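Local coordinates for RimK-related lysine biosynthesis protein (PDB 5K2M), which probably joins an amino group to a glutamate carboxylate at the expense of ATP, as a magnesium-dependent RimK-family ligase of amino-acid biosynthesis, at residues D82-F85 and A86-L90; L109-P112 and D113-Y117; S174-G178 and G179-G183; I230-E234 and K235-V239. One frame throughout, in Å; residues are numbered along the deposited sequence.

Contact 1: residues D82-F85 and A86-L90; sequences DKLF and ATLRL. With ADP (adenosine-5'-diphosphate), chain O.
Asp82 and Ala86 meet in the first turn of helix 83-90, where Ala86 N bonds to Asp82 O at 2.9 Å and the methyl of Ala86 settles against that same oxygen. Asp82 is the N-cap: its OD2 takes the almost straight bond from Phe85 N (2.9 Å, 171°) on the anti lone pair, with a weak second bond from Leu84 N, and also lies in plane at the edge of the Phe85 ring. Its other oxygen, OD1, reaches Tyr58 OH of the second subunit. This end of the turn is closely packed. The other flank is looser: Leu88 and Arg89 are partly exposed, and Arg89 pairs with Glu79, while Leu84 CD1 and Leu88 CD2 make a plain apolar contact at 4.2 Å. Lys83 leaves the turn altogether, its chain bent at chi2 (-63°) and chi4 so that NZ bonds ADP O3B at 2.7 Å, and O3A weakly. NZ also bonds OE2 of Glu241, a magnesium ligand. A methionine in its place would probably leave O3B and Glu241 without this shared donor. The chemistry implies a capped helix start that presents an ammonium group to the diphosphate, where it is likely to offset negative charge.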
# COMPACT_ATOMS: atom_id res chain seq x y z
N ASP A 82 23.85 -31.46 19.14
CA ASP A 82 23.03 -31.24 20.30
C ASP A 82 22.97 -32.53 21.10
O ASP A 82 22.56 -33.56 20.57
CB ASP A 82 21.61 -30.83 19.88
CG ASP A 82 20.77 -30.43 21.06
OD1 ASP A 82 20.84 -29.24 21.43
OD2 ASP A 82 20.11 -31.30 21.67
N LYS A 83 23.38 -32.49 22.37
CA LYS A 83 23.43 -33.71 23.17
C LYS A 83 22.08 -34.42 23.17
O LYS A 83 22.03 -35.63 23.03
CB LYS A 83 23.87 -33.43 24.61
CG LYS A 83 25.29 -32.93 24.78
CD LYS A 83 26.30 -33.97 24.33
CE LYS A 83 27.69 -33.71 24.90
NZ LYS A 83 28.29 -32.44 24.40
N LEU A 84 21.00 -33.65 23.28
CA LEU A 84 19.68 -34.23 23.48
C LEU A 84 19.11 -34.78 22.18
O LEU A 84 18.65 -35.90 22.15
CB LEU A 84 18.73 -33.21 24.11
CG LEU A 84 17.33 -33.65 24.51
CD1 LEU A 84 17.32 -35.04 25.14
CD2 LEU A 84 16.73 -32.67 25.50
N PHE A 85 19.15 -33.99 21.11
CA PHE A 85 18.70 -34.47 19.79
C PHE A 85 19.54 -35.69 19.37
O PHE A 85 19.00 -36.66 18.83
CB PHE A 85 18.79 -33.38 18.72
CG PHE A 85 17.60 -32.46 18.66
CD1 PHE A 85 17.37 -31.51 19.66
CD2 PHE A 85 16.72 -32.50 17.57
CE1 PHE A 85 16.28 -30.64 19.59
CE2 PHE A 85 15.63 -31.64 17.50
CZ PHE A 85 15.41 -30.71 18.51
N ALA A 86 20.84 -35.66 19.65
CA ALA A 86 21.70 -36.79 19.30
C ALA A 86 21.37 -38.07 20.07
O ALA A 86 21.30 -39.14 19.45
CB ALA A 86 23.17 -36.45 19.42
N THR A 87 21.14 -37.99 21.39
CA THR A 87 20.85 -39.24 22.10
C THR A 87 19.50 -39.77 21.66
O THR A 87 19.33 -40.98 21.57
CB THR A 87 20.98 -39.25 23.65
OG1 THR A 87 19.70 -39.16 24.28
CG2 THR A 87 21.89 -38.23 24.15
N LEU A 88 18.55 -38.89 21.36
CA LEU A 88 17.26 -39.32 20.80
C LEU A 88 17.45 -40.16 19.54
O LEU A 88 16.80 -41.19 19.37
CB LEU A 88 16.34 -38.13 20.54
CG LEU A 88 15.31 -37.72 21.60
CD1 LEU A 88 15.52 -38.34 22.98
CD2 LEU A 88 15.13 -36.22 21.72
N ARG A 89 18.35 -39.76 18.65
CA ARG A 89 18.55 -40.55 17.44
C ARG A 89 19.35 -41.83 17.71
O ARG A 89 19.15 -42.83 17.03
CB ARG A 89 19.18 -39.69 16.34
CG ARG A 89 18.72 -40.13 14.96
CD ARG A 89 18.74 -39.01 13.94
NE ARG A 89 17.69 -38.01 14.17
CZ ARG A 89 16.41 -38.14 13.80
NH1 ARG A 89 15.97 -39.24 13.21
NH2 ARG A 89 15.57 -37.14 14.04
N LEU A 90 20.24 -41.81 18.70
CA LEU A 90 21.00 -43.00 19.09
C LEU A 90 20.16 -44.04 19.86
O LEU A 90 20.46 -45.24 19.80
CB LEU A 90 22.22 -42.62 19.94
CG LEU A 90 23.31 -41.86 19.19
CD1 LEU A 90 24.24 -41.14 20.16
CD2 LEU A 90 24.06 -42.78 18.25
PB ADP O . 31.79 -32.66 25.23
O1B ADP O . 33.03 -33.46 24.96
O2B ADP O . 32.02 -31.41 26.05
O3B ADP O . 30.93 -32.36 24.02
PA ADP O . 31.05 -35.13 26.55
O1A ADP O . 31.82 -35.85 25.47
O2A ADP O . 29.71 -35.69 26.88
O3A ADP O . 30.89 -33.56 26.22
O5' ADP O . 31.92 -35.10 27.90
C5' ADP O . 33.30 -34.81 27.89
C4' ADP O . 34.06 -35.90 28.63
O4' ADP O . 33.61 -35.96 29.98
C3' ADP O . 33.91 -37.30 28.05
O3' ADP O . 34.89 -37.57 27.04
C2' ADP O . 34.10 -38.15 29.29
O2' ADP O . 35.48 -38.35 29.60
C1' ADP O . 33.52 -37.31 30.41
N9 ADP O . 32.11 -37.66 30.62
C8 ADP O . 31.04 -37.08 30.03
N7 ADP O . 29.88 -37.65 30.43
C5 ADP O . 30.22 -38.63 31.29
C6 ADP O . 29.50 -39.60 32.10
N6 ADP O . 28.15 -39.66 32.06
N1 ADP O . 30.23 -40.43 32.88
C2 ADP O . 31.57 -40.39 32.93
N3 ADP O . 32.30 -39.53 32.22
C4 ADP O . 31.69 -38.64 31.41

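Contact 2: residues L109-P112 and D113-Y117; sequences LRVP and DSLGY
Pro112 lies against the ring of Tyr117, a residue just past the end of helix 111-115. Pro112 CB sits over one face of the ring, 4.0 Å from its centroid and 29° off the normal, a CH-pi contact, and Pro112 CG is 3.5 Å from Tyr117 CZ. The ring is carried back to the proline because Tyr117 CG stands anti to its carbonyl carbon (chi1 -70°), after Gly116 has left the helix with positive phi and bonded its N to Pro112 O. On another side of the turn Val111 and Leu115 run side by side. With CG1 of Val111 anti to its backbone N, that methyl meets Leu115 CD2 at 3.4 Å, unusually tight, and the leucine's torsions lie off the common rotamers, so its exact placing is less certain. Val111 O accepts from both Leu115 N and Ser114 N, the latter from above the carbonyl plane. A water donates to Arg110 O and bridges it to Ser114 OG, which also bonds Lys100; Arg110 NH2 bonds the backbone O of Asp33 of the second subunit. Val111 and Leu115 press on Lys100 of strand 99-102 and Phe161 of strand 159-163, whereas Leu109 and Tyr117 lean on helix 138-150.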
# COMPACT_ATOMS: atom_id res chain seq x y z
N LEU A 109 15.20 -31.21 39.50
CA LEU A 109 15.26 -31.74 40.87
C LEU A 109 14.80 -33.19 40.99
O LEU A 109 15.21 -33.91 41.89
CB LEU A 109 14.40 -30.88 41.80
CG LEU A 109 15.04 -29.77 42.64
CD1 LEU A 109 16.54 -29.61 42.46
CD2 LEU A 109 14.32 -28.44 42.44
N ARG A 110 13.93 -33.61 40.09
CA ARG A 110 13.41 -34.98 40.07
C ARG A 110 14.27 -35.97 39.29
O ARG A 110 13.99 -37.16 39.33
CB ARG A 110 12.00 -34.97 39.50
CG ARG A 110 11.08 -34.08 40.31
CD ARG A 110 9.70 -34.67 40.37
NE ARG A 110 9.05 -34.64 39.06
CZ ARG A 110 8.45 -33.58 38.53
NH1 ARG A 110 8.42 -32.41 39.17
NH2 ARG A 110 7.90 -33.69 37.33
N VAL A 111 15.30 -35.50 38.61
CA VAL A 111 16.14 -36.36 37.79
C VAL A 111 16.84 -37.48 38.61
O VAL A 111 16.91 -38.61 38.14
CB VAL A 111 17.13 -35.52 36.96
CG1 VAL A 111 18.23 -36.38 36.38
CG2 VAL A 111 16.38 -34.80 35.86
N PRO A 112 17.32 -37.18 39.83
CA PRO A 112 17.93 -38.24 40.67
C PRO A 112 16.98 -39.38 41.07
O PRO A 112 17.44 -40.47 41.37
CB PRO A 112 18.39 -37.48 41.91
CG PRO A 112 18.59 -36.09 41.42
CD PRO A 112 17.49 -35.85 40.44
N ASP A 113 15.68 -39.12 41.05
CA ASP A 113 14.66 -40.14 41.26
C ASP A 113 14.85 -41.35 40.30
O ASP A 113 14.65 -42.50 40.70
CB ASP A 113 13.24 -39.55 41.06
CG ASP A 113 12.97 -38.28 41.91
OD1 ASP A 113 13.85 -37.86 42.68
OD2 ASP A 113 11.85 -37.71 41.79
N SER A 114 15.23 -41.07 39.05
CA SER A 114 15.50 -42.10 38.03
C SER A 114 16.96 -42.53 38.04
O SER A 114 17.26 -43.71 37.97
CB SER A 114 15.22 -41.55 36.61
OG SER A 114 13.89 -41.11 36.45
N LEU A 115 17.86 -41.56 38.09
CA LEU A 115 19.26 -41.80 37.78
C LEU A 115 20.10 -42.11 39.01
O LEU A 115 21.17 -42.70 38.90
CB LEU A 115 19.84 -40.56 37.08
CG LEU A 115 19.97 -40.51 35.55
CD1 LEU A 115 19.07 -41.46 34.80
CD2 LEU A 115 19.81 -39.09 35.06
N GLY A 116 19.62 -41.71 40.18
CA GLY A 116 20.44 -41.80 41.38
C GLY A 116 21.66 -40.90 41.30
O GLY A 116 21.83 -40.15 40.34
N TYR A 117 22.51 -40.99 42.31
CA TYR A 117 23.70 -40.17 42.38
C TYR A 117 24.86 -41.13 42.38
O TYR A 117 24.73 -42.21 42.90
CB TYR A 117 23.75 -39.38 43.68
CG TYR A 117 22.73 -38.26 43.82
CD1 TYR A 117 22.89 -37.05 43.13
CD2 TYR A 117 21.63 -38.39 44.67
CE1 TYR A 117 21.97 -36.01 43.28
CE2 TYR A 117 20.70 -37.37 44.81
CZ TYR A 117 20.87 -36.18 44.13
OH TYR A 117 19.94 -35.19 44.30
O HOH W 1 13.37 -38.81 37.29

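Contact 3: residues S174-G178 and G179-G183; sequences SYVIG and GEFVG
Tyr175 and Val182 touch most closely of the side chains here, Tyr175 CB lying 3.3 Å from Val182 CG2. With chi1 at -39° setting CG1 beside the valine's backbone N, CG2 falls between that N and the carbonyl carbon and faces the tyrosine. The other branch, Val182 CG1, crosses to Ile177 CB at 4.0 Å, so one valine spans both neighbours. Between Val176 and Phe181 the packing is slacker: Val176 CG2 approaches Phe181 CD1 at 4.5 Å, while Phe181 CE1 reaches Ser174 CB and the amide N of Gly183 lies over one face of the phenylalanine ring, toward its rim. Beneath these side chains the backbone sets the spacing. Val182 N points nearly straight at Tyr175 O (2.9 Å, 178°), and Tyr175 N bonds Gly183 O, which also lies in plane at the edge of the tyrosine ring. Nearer the turn, Ile177 and Glu180 exchange two bonds of 3.0 Å, Ile177 N to Glu180 O and Glu180 N to Ile177 O. Further out, Tyr175 OH bonds Glu247 O, Ser174 OG meets Ser214 of helix 208-219, and Glu180 forms a salt bridge with Lys262 of helix 259-272. Tyr175 also packs on a modified side chain of another protein's chain. Together they make a tight two-residue beta hairpin: a type I' turn through Gly178 and Gly179, both with positive phi, and a beta bulge opposite Tyr175, in the antiparallel sheet of the ATP-grasp domain.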
# COMPACT_ATOMS: atom_id res chain seq x y z
N SER A 174 36.33 -42.41 18.36
CA SER A 174 36.42 -43.03 17.05
C SER A 174 35.89 -42.12 15.95
O SER A 174 35.21 -41.12 16.23
CB SER A 174 35.67 -44.37 17.03
OG SER A 174 34.29 -44.17 17.24
N TYR A 175 36.20 -42.47 14.71
CA TYR A 175 35.86 -41.65 13.56
C TYR A 175 35.23 -42.52 12.49
O TYR A 175 35.76 -43.58 12.17
CB TYR A 175 37.11 -40.97 13.02
CG TYR A 175 37.74 -40.01 14.00
CD1 TYR A 175 38.62 -40.47 14.99
CD2 TYR A 175 37.45 -38.65 13.95
CE1 TYR A 175 39.19 -39.59 15.89
CE2 TYR A 175 38.02 -37.77 14.85
CZ TYR A 175 38.88 -38.23 15.82
OH TYR A 175 39.43 -37.34 16.69
N VAL A 176 34.08 -42.07 11.98
CA VAL A 176 33.38 -42.73 10.90
C VAL A 176 32.97 -41.67 9.89
O VAL A 176 32.28 -40.69 10.22
CB VAL A 176 32.12 -43.47 11.38
CG1 VAL A 176 31.39 -44.13 10.21
CG2 VAL A 176 32.50 -44.53 12.41
N ILE A 177 33.42 -41.87 8.66
CA ILE A 177 33.24 -40.91 7.57
C ILE A 177 32.54 -41.64 6.43
O ILE A 177 33.09 -42.58 5.87
CB ILE A 177 34.59 -40.33 7.14
CG1 ILE A 177 35.18 -39.53 8.31
CG2 ILE A 177 34.42 -39.46 5.89
CD1 ILE A 177 36.49 -38.80 8.04
N GLY A 178 31.30 -41.24 6.15
CA GLY A 178 30.51 -41.84 5.07
C GLY A 178 30.22 -43.32 5.25
O GLY A 178 30.03 -44.03 4.27
N GLY A 179 30.19 -43.79 6.49
CA GLY A 179 29.96 -45.21 6.79
C GLY A 179 31.23 -46.01 7.00
O GLY A 179 31.18 -47.15 7.44
N GLU A 180 32.38 -45.42 6.69
CA GLU A 180 33.65 -46.11 6.82
C GLU A 180 34.31 -45.75 8.14
O GLU A 180 34.63 -44.58 8.38
CB GLU A 180 34.58 -45.74 5.65
CG GLU A 180 35.91 -46.48 5.62
CD GLU A 180 36.96 -45.81 4.73
OE1 GLU A 180 36.57 -45.07 3.80
OE2 GLU A 180 38.17 -46.02 4.96
N PHE A 181 34.52 -46.75 9.00
CA PHE A 181 35.35 -46.58 10.19
C PHE A 181 36.75 -46.17 9.74
O PHE A 181 37.34 -46.83 8.89
CB PHE A 181 35.41 -47.89 10.98
CG PHE A 181 36.30 -47.84 12.19
CD1 PHE A 181 35.85 -47.30 13.38
CD2 PHE A 181 37.59 -48.34 12.13
CE1 PHE A 181 36.67 -47.26 14.50
CE2 PHE A 181 38.42 -48.31 13.24
CZ PHE A 181 37.95 -47.78 14.43
N VAL A 182 37.28 -45.07 10.27
CA VAL A 182 38.61 -44.63 9.84
C VAL A 182 39.66 -44.77 10.93
O VAL A 182 40.85 -44.79 10.61
CB VAL A 182 38.62 -43.21 9.24
CG1 VAL A 182 37.38 -42.98 8.39
CG2 VAL A 182 38.68 -42.16 10.32
N GLY A 183 39.25 -44.86 12.19
CA GLY A 183 40.20 -45.07 13.28
C GLY A 183 39.66 -44.72 14.65
O GLY A 183 38.58 -44.12 14.76

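Contact 4: residues I230-E234 and K235-V239; sequences IFESE and KGLLV. With ADP (adenosine-5'-diphosphate), chain O.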
# COMPACT_ATOMS: atom_id res chain seq x y z
N ILE A 230 32.89 -42.86 22.98
CA ILE A 230 32.40 -44.12 23.54
C ILE A 230 32.98 -44.32 24.96
O ILE A 230 34.12 -43.96 25.22
CB ILE A 230 32.77 -45.29 22.60
CG1 ILE A 230 31.97 -45.19 21.30
CG2 ILE A 230 32.52 -46.64 23.26
CD1 ILE A 230 32.49 -46.06 20.16
N PHE A 231 32.17 -44.88 25.86
CA PHE A 231 32.62 -45.21 27.22
C PHE A 231 32.66 -46.72 27.44
O PHE A 231 31.73 -47.43 27.06
CB PHE A 231 31.67 -44.67 28.29
CG PHE A 231 31.48 -43.18 28.28
CD1 PHE A 231 32.35 -42.33 27.62
CD2 PHE A 231 30.42 -42.62 29.00
CE1 PHE A 231 32.16 -40.96 27.66
CE2 PHE A 231 30.23 -41.26 29.04
CZ PHE A 231 31.10 -40.42 28.37
N GLU A 232 33.73 -47.19 28.08
CA GLU A 232 33.77 -48.54 28.63
C GLU A 232 33.16 -48.49 30.02
O GLU A 232 33.48 -47.60 30.81
CB GLU A 232 35.21 -49.06 28.71
CG GLU A 232 35.90 -49.18 27.36
CD GLU A 232 37.41 -49.15 27.46
OE1 GLU A 232 37.98 -48.07 27.75
OE2 GLU A 232 38.03 -50.21 27.24
N SER A 233 32.27 -49.44 30.31
CA SER A 233 31.64 -49.55 31.62
C SER A 233 31.46 -51.02 31.96
O SER A 233 31.61 -51.88 31.09
CB SER A 233 30.27 -48.86 31.61
OG SER A 233 29.32 -49.64 30.91
N GLU A 234 31.11 -51.29 33.22
CA GLU A 234 30.84 -52.65 33.68
C GLU A 234 29.74 -53.35 32.87
O GLU A 234 29.65 -54.57 32.89
CB GLU A 234 30.51 -52.66 35.19
CG GLU A 234 29.20 -51.98 35.58
CD GLU A 234 29.06 -51.72 37.08
OE1 GLU A 234 29.62 -52.50 37.89
OE2 GLU A 234 28.40 -50.72 37.47
N LYS A 235 28.92 -52.58 32.17
CA LYS A 235 27.87 -53.14 31.30
C LYS A 235 28.25 -53.08 29.81
O LYS A 235 27.38 -53.15 28.95
CB LYS A 235 26.52 -52.45 31.55
CG LYS A 235 26.53 -50.92 31.53
CD LYS A 235 25.14 -50.36 31.78
CE LYS A 235 25.19 -48.87 32.09
NZ LYS A 235 23.84 -48.25 32.13
N GLY A 236 29.54 -52.98 29.51
CA GLY A 236 30.01 -52.93 28.13
C GLY A 236 30.10 -51.51 27.60
O GLY A 236 29.99 -50.52 28.36
N LEU A 237 30.28 -51.41 26.29
CA LEU A 237 30.49 -50.13 25.64
C LEU A 237 29.18 -49.33 25.50
O LEU A 237 28.12 -49.90 25.23
CB LEU A 237 31.12 -50.34 24.26
CG LEU A 237 32.47 -51.07 24.28
CD1 LEU A 237 32.92 -51.35 22.86
CD2 LEU A 237 33.53 -50.27 25.03
N LEU A 238 29.27 -48.03 25.71
CA LEU A 238 28.12 -47.13 25.56
C LEU A 238 28.54 -45.95 24.70
O LEU A 238 29.66 -45.44 24.84
CB LEU A 238 27.67 -46.59 26.93
CG LEU A 238 27.51 -47.60 28.07
CD1 LEU A 238 27.58 -46.92 29.43
CD2 LEU A 238 26.21 -48.39 27.91
N VAL A 239 27.64 -45.52 23.82
CA VAL A 239 27.88 -44.35 23.00
C VAL A 239 27.40 -43.13 23.78
O VAL A 239 26.27 -43.10 24.23
CB VAL A 239 27.15 -44.43 21.65
CG1 VAL A 239 27.42 -43.17 20.84
CG2 VAL A 239 27.59 -45.67 20.89
PB ADP O . 31.79 -32.66 25.23
O1B ADP O . 33.03 -33.46 24.96
O2B ADP O . 32.02 -31.41 26.05
O3B ADP O . 30.93 -32.36 24.02
PA ADP O . 31.05 -35.13 26.55
O1A ADP O . 31.82 -35.85 25.47
O2A ADP O . 29.71 -35.69 26.88
O3A ADP O . 30.89 -33.56 26.22
O5' ADP O . 31.92 -35.10 27.90
C5' ADP O . 33.30 -34.81 27.89
C4' ADP O . 34.06 -35.90 28.63
O4' ADP O . 33.61 -35.96 29.98
C3' ADP O . 33.91 -37.30 28.05
O3' ADP O . 34.89 -37.57 27.04
C2' ADP O . 34.10 -38.15 29.29
O2' ADP O . 35.48 -38.35 29.60
C1' ADP O . 33.52 -37.31 30.41
N9 ADP O . 32.11 -37.66 30.62
C8 ADP O . 31.04 -37.08 30.03
N7 ADP O . 29.88 -37.65 30.43
C5 ADP O . 30.22 -38.63 31.29
C6 ADP O . 29.50 -39.60 32.10
N6 ADP O . 28.15 -39.66 32.06
N1 ADP O . 30.23 -40.43 32.88
C2 ADP O . 31.57 -40.39 32.93
N3 ADP O . 32.30 -39.53 32.22
C4 ADP O . 31.69 -38.64 31.41
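Phe231 and Leu238 form a hydrogen-bonded antiparallel pair, Phe231 N to Leu238 O at 2.8 Å and Leu238 N to Phe231 O at 2.9 Å, between strand segments whose directions differ by 151°. One residue further from the turn, Ile230 and Val239 make a non-hydrogen-bonded pair, and Ile230 CG2 crosses diagonally to Leu237 CB at 4.1 Å. Glu232 and Leu237 lie alongside each other, Glu232 CG against Leu237 CD2, while the carboxylate goes on to a salt bridge with Arg170. Phe231 points off the opposite side of the sheet: with CG anti to its carbonyl carbon (chi1 -60°), the far end of its ring reaches the nucleotide, CE2 lying 3.5 Å from C5 of the ADP adenine and CE1 close to the ribose C2'. This is a beta hairpin of the ATP-grasp domain, joining strands 225-233 and 236-243; the second of these leads on to Asn240, which bonds ADP, and Glu241, which binds magnesium. A type I turn runs from Ser233 to Gly236, closed by Gly236 N to Ser233 O. The serine hydroxyl works twice in it: OG donates to Gly236 O at 2.8 Å, in the carbonyl plane, and accepts from Lys235 N at 3.2 Å, an ST turn. An alanine here takes away both hydroxyl bonds, and would probably leave the turn less firmly fixed, closed by Gly236 N to Ser233 O and the weak Ser233 N bond to Gly236 O. Lys235 runs out extended from the turn, its NZ pairing with Glu163, an ADP-binding residue.

Overall arrangement
Contact 1 is buried, contact 2 lies at the surface, and contacts 3 and 4 are partly buried. The last two are hairpins of one antiparallel sheet, whose adjacent strands 170-177 and 225-233 bring Ser174 close to Ile230; glycines shape both turns, but contact 4 adds a serine hydroxyl. Contacts 1 and 4 meet ADP from different parts of the chain, one through a charged amine at the phosphates, the other through an aromatic ring at the base, and they touch where Leu90 packs on Val239. Contact 2, about 35 Å from contact 3 between centres, relies on proline-aromatic packing and water rather than on ligand. All four belong to the ATP-grasp family region.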